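Local coordinates for protein putative aldehyde dehydrogenase AldY (Bacillus subtilis, PDB 4DNG) that probably oxidises aldehydes to carboxylates with NAD(+) as the hydride acceptor, and may help protect the cell against stress from ethanol and related compounds, at residues A[17-23]-A[39-45]; A[147-151]-A[217-221]; A[49-54]-A[172-176]. All coordinates share one frame; numbering follows the deposited sequence. Where two conformers were deposited one is given.

Contact 1: residues A[17-23]-A[39-45]; sequences GGESGRT and SLATGKQ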
ATOM      1  N   GLY A  17      25.316  11.149  21.564  1.00 68.15           N
ATOM      2  CA  GLY A  17      25.196  10.058  22.540  1.00 65.99           C
ATOM      3  C   GLY A  17      23.749   9.743  22.917  1.00 64.93           C
ATOM      4  O   GLY A  17      22.843  10.554  22.714  1.00 65.01           O
ATOM      5  N   GLY A  18      23.536   8.552  23.467  1.00 71.13           N
ATOM      6  CA  GLY A  18      22.238   8.150  23.983  1.00 72.39           C
ATOM      7  C   GLY A  18      21.985   8.701  25.371  1.00 74.48           C
ATOM      8  O   GLY A  18      22.872   8.708  26.216  1.00 69.61           O
ATOM      9  N   GLU A  19      20.754   9.131  25.613  1.00 78.32           N
ATOM     10  CA  GLU A  19      20.404   9.763  26.871  1.00 78.89           C
ATOM     11  C   GLU A  19      19.720   8.831  27.861  1.00 79.56           C
ATOM     12  O   GLU A  19      19.189   9.288  28.869  1.00 83.05           O
ATOM     13  CB  GLU A  19      19.496  10.961  26.602  1.00 79.77           C
ATOM     14  CG  GLU A  19      20.193  12.140  25.956  1.00 79.17           C
ATOM     15  CD  GLU A  19      20.942  12.972  26.967  1.00 89.88           C
ATOM     16  OE1 GLU A  19      22.014  12.529  27.439  1.00 84.08           O
ATOM     17  OE2 GLU A  19      20.445  14.072  27.292  1.00108.11           O
ATOM     18  N   SER A  20      19.728   7.534  27.589  1.00 72.07           N
ATOM     19  CA  SER A  20      18.868   6.619  28.341  1.00 65.68           C
ATOM     20  C   SER A  20      19.547   6.043  29.568  1.00 68.40           C
ATOM     21  O   SER A  20      18.888   5.434  30.409  1.00 73.07           O
ATOM     22  CB  SER A  20      18.437   5.462  27.446  1.00 66.50           C
ATOM     23  OG  SER A  20      19.331   4.361  27.561  1.00 64.60           O
ATOM     24  N   GLY A  21      20.863   6.208  29.646  1.00 67.47           N
ATOM     25  CA  GLY A  21      21.668   5.623  30.707  1.00 66.44           C
ATOM     26  C   GLY A  21      22.231   4.265  30.335  1.00 70.88           C
ATOM     27  O   GLY A  21      23.281   3.864  30.827  1.00 77.37           O
ATOM     28  N   ARG A  22      21.538   3.561  29.450  1.00 71.88           N
ATOM     29  CA  ARG A  22      21.852   2.165  29.147  1.00 72.26           C
ATOM     30  C   ARG A  22      22.838   2.098  27.997  1.00 68.68           C
ATOM     31  O   ARG A  22      22.905   3.009  27.165  1.00 67.94           O
ATOM     32  CB  ARG A  22      20.571   1.374  28.788  1.00 65.78           C
ATOM     33  CG  ARG A  22      19.669   1.009  29.971  1.00 64.32           C
ATOM     34  CD  ARG A  22      18.808  -0.234  29.677  1.00 65.62           C
ATOM     35  NE  ARG A  22      17.940   0.057  28.558  1.00 67.28           N
ATOM     36  CZ  ARG A  22      17.866  -0.629  27.430  1.00 72.01           C
ATOM     37  NH1 ARG A  22      18.551  -1.760  27.257  1.00 66.08           N
ATOM     38  NH2 ARG A  22      17.045  -0.183  26.489  1.00 74.73           N
ATOM     39  N   THR A  23      23.610   1.019  27.948  1.00 67.00           N
ATOM     40  CA  THR A  23      24.561   0.835  26.866  1.00 67.22           C
ATOM     41  C   THR A  23      24.599  -0.624  26.451  1.00 76.34           C
ATOM     42  O   THR A  23      24.177  -1.502  27.199  1.00 81.58           O
ATOM     43  CB  THR A  23      25.980   1.214  27.271  1.00 65.99           C
ATOM     44  OG1 THR A  23      26.445   0.246  28.201  1.00 70.49           O
ATOM     45  CG2 THR A  23      26.035   2.600  27.915  1.00 69.78           C
ATOM     46  N   SER A  39      25.880   3.829  23.510  1.00 67.03           N
ATOM     47  CA  SER A  39      24.832   4.340  24.385  1.00 69.11           C
ATOM     48  C   SER A  39      23.516   4.393  23.614  1.00 76.17           C
ATOM     49  O   SER A  39      23.480   4.811  22.446  1.00 78.86           O
ATOM     50  CB  SER A  39      25.190   5.734  24.878  1.00 65.84           C
ATOM     51  OG  SER A  39      25.216   6.632  23.791  1.00 65.76           O
ATOM     52  N   LEU A  40      22.444   3.987  24.290  1.00 70.13           N
ATOM     53  CA  LEU A  40      21.138   3.809  23.678  1.00 64.21           C
ATOM     54  C   LEU A  40      20.328   5.092  23.763  1.00 66.26           C
ATOM     55  O   LEU A  40      20.161   5.659  24.839  1.00 67.11           O
ATOM     56  CB  LEU A  40      20.400   2.669  24.386  1.00 59.02           C
ATOM     57  CG  LEU A  40      21.168   1.348  24.319  1.00 57.50           C
ATOM     58  CD1 LEU A  40      20.416   0.216  25.016  1.00 54.17           C
ATOM     59  CD2 LEU A  40      21.447   1.014  22.858  1.00 56.21           C
ATOM     60  N   ALA A  41      19.819   5.546  22.627  1.00 61.32           N
ATOM     61  CA  ALA A  41      19.033   6.772  22.573  1.00 63.59           C
ATOM     62  C   ALA A  41      17.622   6.523  23.121  1.00 69.72           C
ATOM     63  O   ALA A  41      17.179   5.374  23.199  1.00 72.25           O
ATOM     64  CB  ALA A  41      18.976   7.274  21.145  1.00 61.85           C
ATOM     65  N   THR A  42      16.913   7.590  23.485  1.00 70.92           N
ATOM     66  CA  THR A  42      15.625   7.442  24.179  1.00 74.14           C
ATOM     67  C   THR A  42      14.447   7.709  23.288  1.00 67.64           C
ATOM     68  O   THR A  42      14.582   8.360  22.234  1.00 67.46           O
ATOM     69  CB  THR A  42      15.454   8.463  25.316  1.00 75.81           C
ATOM     70  OG1 THR A  42      15.268   9.762  24.746  1.00 78.78           O
ATOM     71  CG2 THR A  42      16.656   8.470  26.223  1.00 78.12           C
ATOM     72  N   GLY A  43      13.282   7.248  23.746  1.00 59.12           N
ATOM     73  CA  GLY A  43      12.002   7.681  23.169  1.00 56.40           C
ATOM     74  C   GLY A  43      11.946   9.165  22.823  1.00 59.46           C
ATOM     75  O   GLY A  43      11.629   9.529  21.684  1.00 62.01           O
ATOM     76  N   LYS A  44      12.290  10.025  23.786  1.00 63.71           N
ATOM     77  CA  LYS A  44      12.265  11.458  23.552  1.00 69.61           C
ATOM     78  C   LYS A  44      13.186  11.847  22.386  1.00 72.20           C
ATOM     79  O   LYS A  44      12.764  12.564  21.478  1.00 72.51           O
ATOM     80  CB  LYS A  44      12.615  12.221  24.833  1.00 86.49           C
ATOM     81  CG  LYS A  44      11.947  13.587  24.956  1.00 93.80           C
ATOM     82  CD  LYS A  44      12.765  14.688  24.302  1.00 99.24           C
ATOM     83  CE  LYS A  44      11.972  15.982  24.208  1.00102.44           C
ATOM     84  NZ  LYS A  44      12.839  17.080  23.696  1.00101.19           N
ATOM     85  N   GLN A  45      14.425  11.348  22.397  1.00 70.04           N
ATOM     86  CA  GLN A  45      15.395  11.596  21.313  1.00 69.00           C
ATOM     87  C   GLN A  45      14.866  11.205  19.909  1.00 67.65           C
ATOM     88  O   GLN A  45      15.104  11.916  18.913  1.00 61.83           O
ATOM     89  CB  GLN A  45      16.709  10.860  21.602  1.00 68.31           C
ATOM     90  CG  GLN A  45      17.551  11.477  22.709  1.00 69.16           C
ATOM     91  CD  GLN A  45      18.867  10.756  22.916  1.00 68.58           C
ATOM     92  OE1 GLN A  45      18.919   9.705  23.556  1.00 76.78           O
ATOM     93  NE2 GLN A  45      19.944  11.326  22.388  1.00 63.11           N
TER
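Gln45, in the first turn of helix 43-60, holds the loop 17-23 through both ends of its amide. Its CB points toward that loop, and the extended chain beyond CG (chi2 -177°) carries CD to 3.6 Å from Glu19 CG, the two side chains crossing at about a right angle. At the tip, OE1 is gripped twice: Glu19 N donates to it at 2.8 Å, and Thr42 N reaches the opposite face of the amide plane. NE2 gives an almost straight bond of 3.0 Å to Gly17 O, which lies practically in the plane of the amide, and this fixes the flip of the group. A leucine here would probably leave Gly17 O, Glu19 N and Thr42 N without these mates and let the loop drift from the helix start. Gln45 N donates in turn to Thr42 OG1, and with the Thr42 N bond this completes a capping box, so the residue that binds the loop is itself held at the helix N-terminus. Farther along, Gly18 N donates to Ser39 OG at 2.6 Å; a CB on Gly18 would run into Leu40 O. Ser20 OG adds a weak bond to Leu40 O while accepting from Arg22 N in an ST turn, and Leu40 N returns a straight bond to Arg22 O at 3.1 Å. Leu40 CD1 lies 3.3 Å above one face of the Arg22 guanidinium, toward its rim, while the nitrogens form salt bridges with Asp210 and Glu213. The contact thus joins the loop between strands 14-16 and 23-27 to the link from strand 34-39 into helix 43-60, with helix 211-214 beside Ser20, Arg22 and Leu40.

Contact 2: residues A[147-151]-A[217-221]; sequences ISSIS and GMLTN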
ATOM      1  N   ILE A 147      10.574   9.334   6.003  1.00 53.83           N
ATOM      2  CA  ILE A 147      10.573   7.877   5.894  1.00 52.19           C
ATOM      3  C   ILE A 147      11.054   7.316   7.236  1.00 60.21           C
ATOM      4  O   ILE A 147      12.074   7.780   7.763  1.00 56.91           O
ATOM      5  CB  ILE A 147      11.558   7.398   4.788  1.00 55.39           C
ATOM      6  CG1 ILE A 147      11.330   8.122   3.443  1.00 55.11           C
ATOM      7  CG2 ILE A 147      11.538   5.880   4.623  1.00 55.85           C
ATOM      8  CD1 ILE A 147       9.946   7.950   2.843  1.00 54.99           C
ATOM      9  N   SER A 148      10.312   6.338   7.778  1.00 62.23           N
ATOM     10  CA  SER A 148      10.763   5.525   8.897  1.00 53.99           C
ATOM     11  C   SER A 148      11.342   4.207   8.390  1.00 54.30           C
ATOM     12  O   SER A 148      10.645   3.382   7.773  1.00 47.34           O
ATOM     13  CB  SER A 148       9.644   5.262   9.892  1.00 58.58           C
ATOM     14  OG  SER A 148      10.178   4.959  11.173  1.00 60.15           O
ATOM     15  N   SER A 149      12.619   4.007   8.689  1.00 55.39           N
ATOM     16  CA  SER A 149      13.398   2.908   8.117  1.00 50.97           C
ATOM     17  C   SER A 149      14.011   2.039   9.212  1.00 52.89           C
ATOM     18  O   SER A 149      14.659   2.565  10.116  1.00 48.05           O
ATOM     19  CB  SER A 149      14.487   3.503   7.237  1.00 50.11           C
ATOM     20  OG  SER A 149      15.399   2.523   6.827  1.00 62.44           O
ATOM     21  N   ILE A 150      13.779   0.722   9.127  1.00 55.75           N
ATOM     22  CA  ILE A 150      14.212  -0.257  10.124  1.00 51.23           C
ATOM     23  C   ILE A 150      14.878  -1.440   9.434  1.00 60.17           C
ATOM     24  O   ILE A 150      14.303  -2.037   8.515  1.00 66.01           O
ATOM     25  CB  ILE A 150      13.021  -0.809  10.927  1.00 52.17           C
ATOM     26  CG1 ILE A 150      12.277   0.323  11.640  1.00 54.48           C
ATOM     27  CG2 ILE A 150      13.460  -1.910  11.913  1.00 42.69           C
ATOM     28  CD1 ILE A 150      10.873  -0.048  12.065  1.00 51.70           C
ATOM     29  N   SER A 151      16.085  -1.787   9.872  1.00 51.76           N
ATOM     30  CA  SER A 151      16.802  -2.862   9.242  1.00 45.61           C
ATOM     31  C   SER A 151      17.227  -3.934  10.232  1.00 51.34           C
ATOM     32  O   SER A 151      17.327  -3.671  11.417  1.00 57.70           O
ATOM     33  CB  SER A 151      17.958  -2.333   8.396  1.00 49.17           C
ATOM     34  OG  SER A 151      18.908  -1.620   9.141  1.00 54.44           O
ATOM     35  N   GLY A 217       7.780   3.309  18.972  1.00 57.77           N
ATOM     36  CA  GLY A 217       8.257   4.617  18.476  1.00 52.00           C
ATOM     37  C   GLY A 217       8.547   4.829  16.985  1.00 60.56           C
ATOM     38  O   GLY A 217       8.294   5.911  16.461  1.00 64.14           O
ATOM     39  N   MET A 218       9.069   3.814  16.286  1.00 57.67           N
ATOM     40  CA  MET A 218       9.314   3.928  14.852  1.00 55.01           C
ATOM     41  C   MET A 218       8.008   3.819  14.045  1.00 60.21           C
ATOM     42  O   MET A 218       7.982   4.125  12.843  1.00 55.35           O
ATOM     43  CB  MET A 218      10.306   2.848  14.403  1.00 58.29           C
ATOM     44  CG  MET A 218      11.721   2.998  14.971  1.00 55.56           C
ATOM     45  SD  MET A 218      12.571   4.430  14.279  1.00 57.54           S
ATOM     46  CE  MET A 218      12.789   3.996  12.575  1.00 54.56           C
ATOM     47  N   LEU A 219       6.927   3.419  14.728  1.00 56.27           N
ATOM     48  CA  LEU A 219       5.713   2.983  14.090  1.00 52.86           C
ATOM     49  C   LEU A 219       4.572   3.954  14.324  1.00 61.63           C
ATOM     50  O   LEU A 219       3.782   4.230  13.414  1.00 63.84           O
ATOM     51  CB  LEU A 219       5.321   1.601  14.620  1.00 58.97           C
ATOM     52  CG  LEU A 219       6.312   0.419  14.594  1.00 55.60           C
ATOM     53  CD1 LEU A 219       5.603  -0.899  14.924  1.00 56.83           C
ATOM     54  CD2 LEU A 219       7.040   0.302  13.266  1.00 51.56           C
ATOM     55  N   THR A 220       4.508   4.478  15.541  1.00 59.92           N
ATOM     56  CA  THR A 220       3.357   5.232  16.055  1.00 54.92           C
ATOM     57  C   THR A 220       3.444   6.735  15.798  1.00 60.29           C
ATOM     58  O   THR A 220       2.438   7.456  15.828  1.00 59.65           O
ATOM     59  CB  THR A 220       3.274   5.061  17.584  1.00 61.14           C
ATOM     60  OG1 THR A 220       3.041   3.683  17.897  1.00 64.76           O
ATOM     61  CG2 THR A 220       2.118   5.868  18.128  1.00 78.78           C
ATOM     62  N   ASN A 221       4.660   7.227  15.608  1.00 59.12           N
ATOM     63  CA  ASN A 221       4.840   8.635  15.455  1.00 57.53           C
ATOM     64  C   ASN A 221       3.994   9.048  14.255  1.00 60.94           C
ATOM     65  O   ASN A 221       4.064   8.401  13.194  1.00 57.25           O
ATOM     66  CB  ASN A 221       6.322   8.977  15.263  1.00 60.17           C
ATOM     67  CG  ASN A 221       6.588  10.466  15.376  1.00 59.41           C
ATOM     68  OD1 ASN A 221       6.030  11.253  14.625  1.00 63.55           O
ATOM     69  ND2 ASN A 221       7.433  10.856  16.312  1.00 59.08           N
TER
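Ser148 OG donates to Met218 O at 2.9 Å, the one hydrogen bond between strand segment 147-151 and the loosely formed helical turn at about 217-220. The hydroxyl approaches in the plane of the carbonyl, on a lone pair, with a C=O...O angle of 128°. It is put there by a first torsion that sets OG opposite the backbone N (chi1 -157°), on a side chain whose CB already points at the turn. Met218 also meets the strand with its own side chain. Bends at both chi2 and chi3 fold the thioether back, so that CE ends 3.1 Å from Ser148 OG and 3.4 Å from Ser149 O; the methyl therefore lies against polar atoms of the strand. Ile150, two residues on and facing the same way as Ser148, supplies the apolar half. Its CD1 sits 3.8 Å from Met218 CB, the two chains lying alongside one another and pointing opposite ways, and 4.0 Å from Leu219 CD2, whose branch it meets roughly perpendicularly. Leu219 CB starts away from the strand, yet its branch turns back to this meeting and also touches Ile227. Strand 226-231 lies beside the Ser148 backbone, and Leu46 of helix 43-60 packs on Met218. The Ser148 bond thus gives a buried hydroxyl and the turn's carbonyl a partner each, next to the apolar packing of Ile150, Met218 and Leu219, and ties the turn to the parallel core of what is, from its family, probably the NAD-binding domain.

Contact 3: residues A[49-54]-A[172-176]; sequences AFDIAQ and NSVVH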
ATOM      1  N   ALA A  49      14.106  13.522  16.681  1.00 63.67           N
ATOM      2  CA  ALA A  49      14.630  13.132  15.378  1.00 60.35           C
ATOM      3  C   ALA A  49      13.571  13.153  14.281  1.00 62.87           C
ATOM      4  O   ALA A  49      13.808  13.693  13.199  1.00 69.52           O
ATOM      5  CB  ALA A  49      15.285  11.768  15.474  1.00 56.55           C
ATOM      6  N   PHE A  50      12.406  12.570  14.550  1.00 58.87           N
ATOM      7  CA  PHE A  50      11.277  12.722  13.638  1.00 61.76           C
ATOM      8  C   PHE A  50      10.898  14.204  13.399  1.00 63.21           C
ATOM      9  O   PHE A  50      10.709  14.609  12.253  1.00 63.39           O
ATOM     10  CB  PHE A  50      10.077  11.895  14.112  1.00 60.73           C
ATOM     11  CG  PHE A  50      10.141  10.444  13.688  1.00 54.54           C
ATOM     12  CD1 PHE A  50      10.237  10.106  12.340  1.00 50.71           C
ATOM     13  CD2 PHE A  50      10.113   9.416  14.635  1.00 52.11           C
ATOM     14  CE1 PHE A  50      10.291   8.778  11.930  1.00 54.18           C
ATOM     15  CE2 PHE A  50      10.184   8.088  14.229  1.00 53.37           C
ATOM     16  CZ  PHE A  50      10.266   7.763  12.868  1.00 51.36           C
ATOM     17  N   ASP A  51      10.806  14.983  14.483  1.00 63.10           N
ATOM     18  CA  ASP A  51      10.521  16.421  14.432  0.50 68.65           C
ATOM     19  C   ASP A  51      11.570  17.127  13.541  1.00 74.65           C
ATOM     20  O   ASP A  51      11.219  17.880  12.613  1.00 77.80           O
ATOM     21  CB  ASP A  51      10.469  16.950  15.883  0.50 73.03           C
ATOM     22  CG  ASP A  51      10.499  18.470  15.994  0.50 76.26           C
ATOM     23  OD1 ASP A  51      10.134  19.179  15.030  0.50 79.83           O
ATOM     24  OD2 ASP A  51      10.882  18.953  17.087  0.50 70.99           O
ATOM     25  N   ILE A  52      12.851  16.852  13.811  1.00 64.06           N
ATOM     26  CA  ILE A  52      13.955  17.383  13.029  1.00 64.47           C
ATOM     27  C   ILE A  52      13.943  16.942  11.553  1.00 70.78           C
ATOM     28  O   ILE A  52      14.257  17.736  10.656  1.00 74.10           O
ATOM     29  CB  ILE A  52      15.293  16.995  13.673  1.00 67.22           C
ATOM     30  CG1 ILE A  52      15.555  17.858  14.908  1.00 69.41           C
ATOM     31  CG2 ILE A  52      16.426  17.151  12.676  1.00 75.54           C
ATOM     32  CD1 ILE A  52      16.606  17.280  15.842  1.00 80.35           C
ATOM     33  N   ALA A  53      13.597  15.677  11.304  1.00 64.70           N
ATOM     34  CA  ALA A  53      13.506  15.175   9.939  1.00 63.37           C
ATOM     35  C   ALA A  53      12.388  15.867   9.127  1.00 70.39           C
ATOM     36  O   ALA A  53      12.557  16.149   7.919  1.00 65.90           O
ATOM     37  CB  ALA A  53      13.343  13.660   9.939  1.00 57.17           C
ATOM     38  N   GLN A  54      11.266  16.157   9.792  1.00 70.22           N
ATOM     39  CA  GLN A  54      10.151  16.865   9.153  1.00 70.00           C
ATOM     40  C   GLN A  54      10.537  18.269   8.694  1.00 68.14           C
ATOM     41  O   GLN A  54      10.163  18.703   7.591  1.00 63.57           O
ATOM     42  CB  GLN A  54       8.940  16.943  10.073  1.00 68.96           C
ATOM     43  CG  GLN A  54       7.715  17.546   9.404  1.00 69.78           C
ATOM     44  CD  GLN A  54       6.452  17.297  10.204  1.00 73.38           C
ATOM     45  OE1 GLN A  54       5.501  16.667   9.712  1.00 70.06           O
ATOM     46  NE2 GLN A  54       6.436  17.776  11.452  1.00 68.71           N
ATOM     47  N   ASN A 172      13.106  13.096   0.133  1.00 65.68           N
ATOM     48  CA  ASN A 172      12.603  12.758   1.461  1.00 71.47           C
ATOM     49  C   ASN A 172      13.691  12.917   2.513  1.00 64.33           C
ATOM     50  O   ASN A 172      14.860  13.109   2.187  1.00 67.43           O
ATOM     51  CB  ASN A 172      12.063  11.329   1.483  1.00 71.45           C
ATOM     52  CG  ASN A 172      11.044  11.083   0.402  1.00 65.11           C
ATOM     53  OD1 ASN A 172       9.923  11.608   0.467  1.00 63.08           O
ATOM     54  ND2 ASN A 172      11.423  10.280  -0.609  1.00 55.01           N
ATOM     55  N   SER A 173      13.287  12.857   3.770  1.00 60.08           N
ATOM     56  CA  SER A 173      14.210  12.730   4.881  1.00 57.81           C
ATOM     57  C   SER A 173      13.953  11.372   5.514  1.00 57.49           C
ATOM     58  O   SER A 173      13.000  10.680   5.135  1.00 61.58           O
ATOM     59  CB  SER A 173      13.958  13.822   5.901  1.00 56.59           C
ATOM     60  OG  SER A 173      12.743  13.555   6.591  1.00 64.02           O
ATOM     61  N   VAL A 174      14.772  10.993   6.491  1.00 55.70           N
ATOM     62  CA  VAL A 174      14.820   9.594   6.932  1.00 54.39           C
ATOM     63  C   VAL A 174      15.220   9.533   8.391  1.00 56.59           C
ATOM     64  O   VAL A 174      16.227  10.126   8.806  1.00 58.48           O
ATOM     65  CB  VAL A 174      15.850   8.774   6.100  1.00 54.07           C
ATOM     66  CG1 VAL A 174      15.885   7.286   6.493  1.00 49.93           C
ATOM     67  CG2 VAL A 174      15.566   8.915   4.614  1.00 55.32           C
ATOM     68  N   VAL A 175      14.427   8.811   9.167  1.00 52.44           N
ATOM     69  CA  VAL A 175      14.861   8.378  10.467  1.00 54.78           C
ATOM     70  C   VAL A 175      15.066   6.876  10.413  1.00 58.88           C
ATOM     71  O   VAL A 175      14.126   6.111  10.114  1.00 56.50           O
ATOM     72  CB  VAL A 175      13.839   8.747  11.521  1.00 61.35           C
ATOM     73  CG1 VAL A 175      14.216   8.131  12.876  1.00 58.60           C
ATOM     74  CG2 VAL A 175      13.718  10.257  11.575  1.00 56.90           C
ATOM     75  N   HIS A 176      16.301   6.466  10.699  1.00 57.84           N
ATOM     76  CA  HIS A 176      16.747   5.094  10.447  1.00 52.66           C
ATOM     77  C   HIS A 176      17.241   4.409  11.692  1.00 61.20           C
ATOM     78  O   HIS A 176      18.042   4.992  12.450  1.00 62.71           O
ATOM     79  CB  HIS A 176      17.858   5.115   9.420  1.00 50.22           C
ATOM     80  CG  HIS A 176      18.337   3.747   9.038  1.00 55.22           C
ATOM     81  ND1 HIS A 176      17.514   2.812   8.527  1.00 56.69           N
ATOM     82  CD2 HIS A 176      19.597   3.164   9.111  1.00 49.29           C
ATOM     83  CE1 HIS A 176      18.199   1.687   8.310  1.00 48.15           C
ATOM     84  NE2 HIS A 176      19.478   1.910   8.658  1.00 48.01           N
TER
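Val175 lies over one face of the Phe50 ring, its CB 4.0 Å from the ring centroid and 30° off the normal, an off-centre CH-pi contact. The two side chains run roughly perpendicular to each other. CG1 stands above the plane near the rim, by CZ, while CG2 reaches 3.6 Å from CD1. A chi1 of 173° sets CG1 anti to the backbone N and leaves CG2 beside that N, where this second methyl also packs 3.8 Å from Ala53 CB and at a similar distance from Ala49 O, so it fits between one aromatic and two small residues of the helix. Ala53 has a second neighbour: Ser173 OG lies 3.4 Å from its CB and gives a weak hydrogen bond of 2.9 Å to Ala53 O. The partners are spaced to suit this, since Ala49, Phe50 and Ala53 fall on one side of the helix, and Ser173 and Val175 both point toward it from the strand. The helix and strand axes approach to 8.0 Å and run nearly antiparallel, at 164°. Beyond this shell, Asn221 touches the Phe50 ring, and Leu46, one turn earlier in helix 43-60, touches Val175. Backbone bonds to strand 135-150 hold Ser173 and Val175 in the sheet, whereas Val174 and His176 point away and pack on helix 156-169. Helices therefore lie on both faces of the sheet, as in the alpha/beta layering of a Rossmann-like domain. Chemically the interface is apolar and closely fitted: alanines let the helix come near, one aromatic face takes up the valine, and the single serine bond is a weak addition that gives a buried hydroxyl a carbonyl to donate to.

In the fold
Helix 43-60 connects the set: its first turn serves contact 1 and its next turns contact 3, their centres about 17 Å apart. Contacts 2 and 3, with centres about 10 Å apart, share the sheet in which strands 135-150 and 173-177 are neighbours, and they touch directly: Ser149 OG lies 2.7 Å from His176 ND1, and Phe50 CZ packs 3.3 Å from Ser148 OG. Contacts 1 and 2 do not meet, their nearest atoms being about 7 Å apart. Contact 2 is nearest to function: the Leu219 side chain is about 6 Å from that of Val235, a probable NAD(+)-binding residue, and the side chain of Ile150 about 10 Å from that of Glu253, the predicted active-site residue.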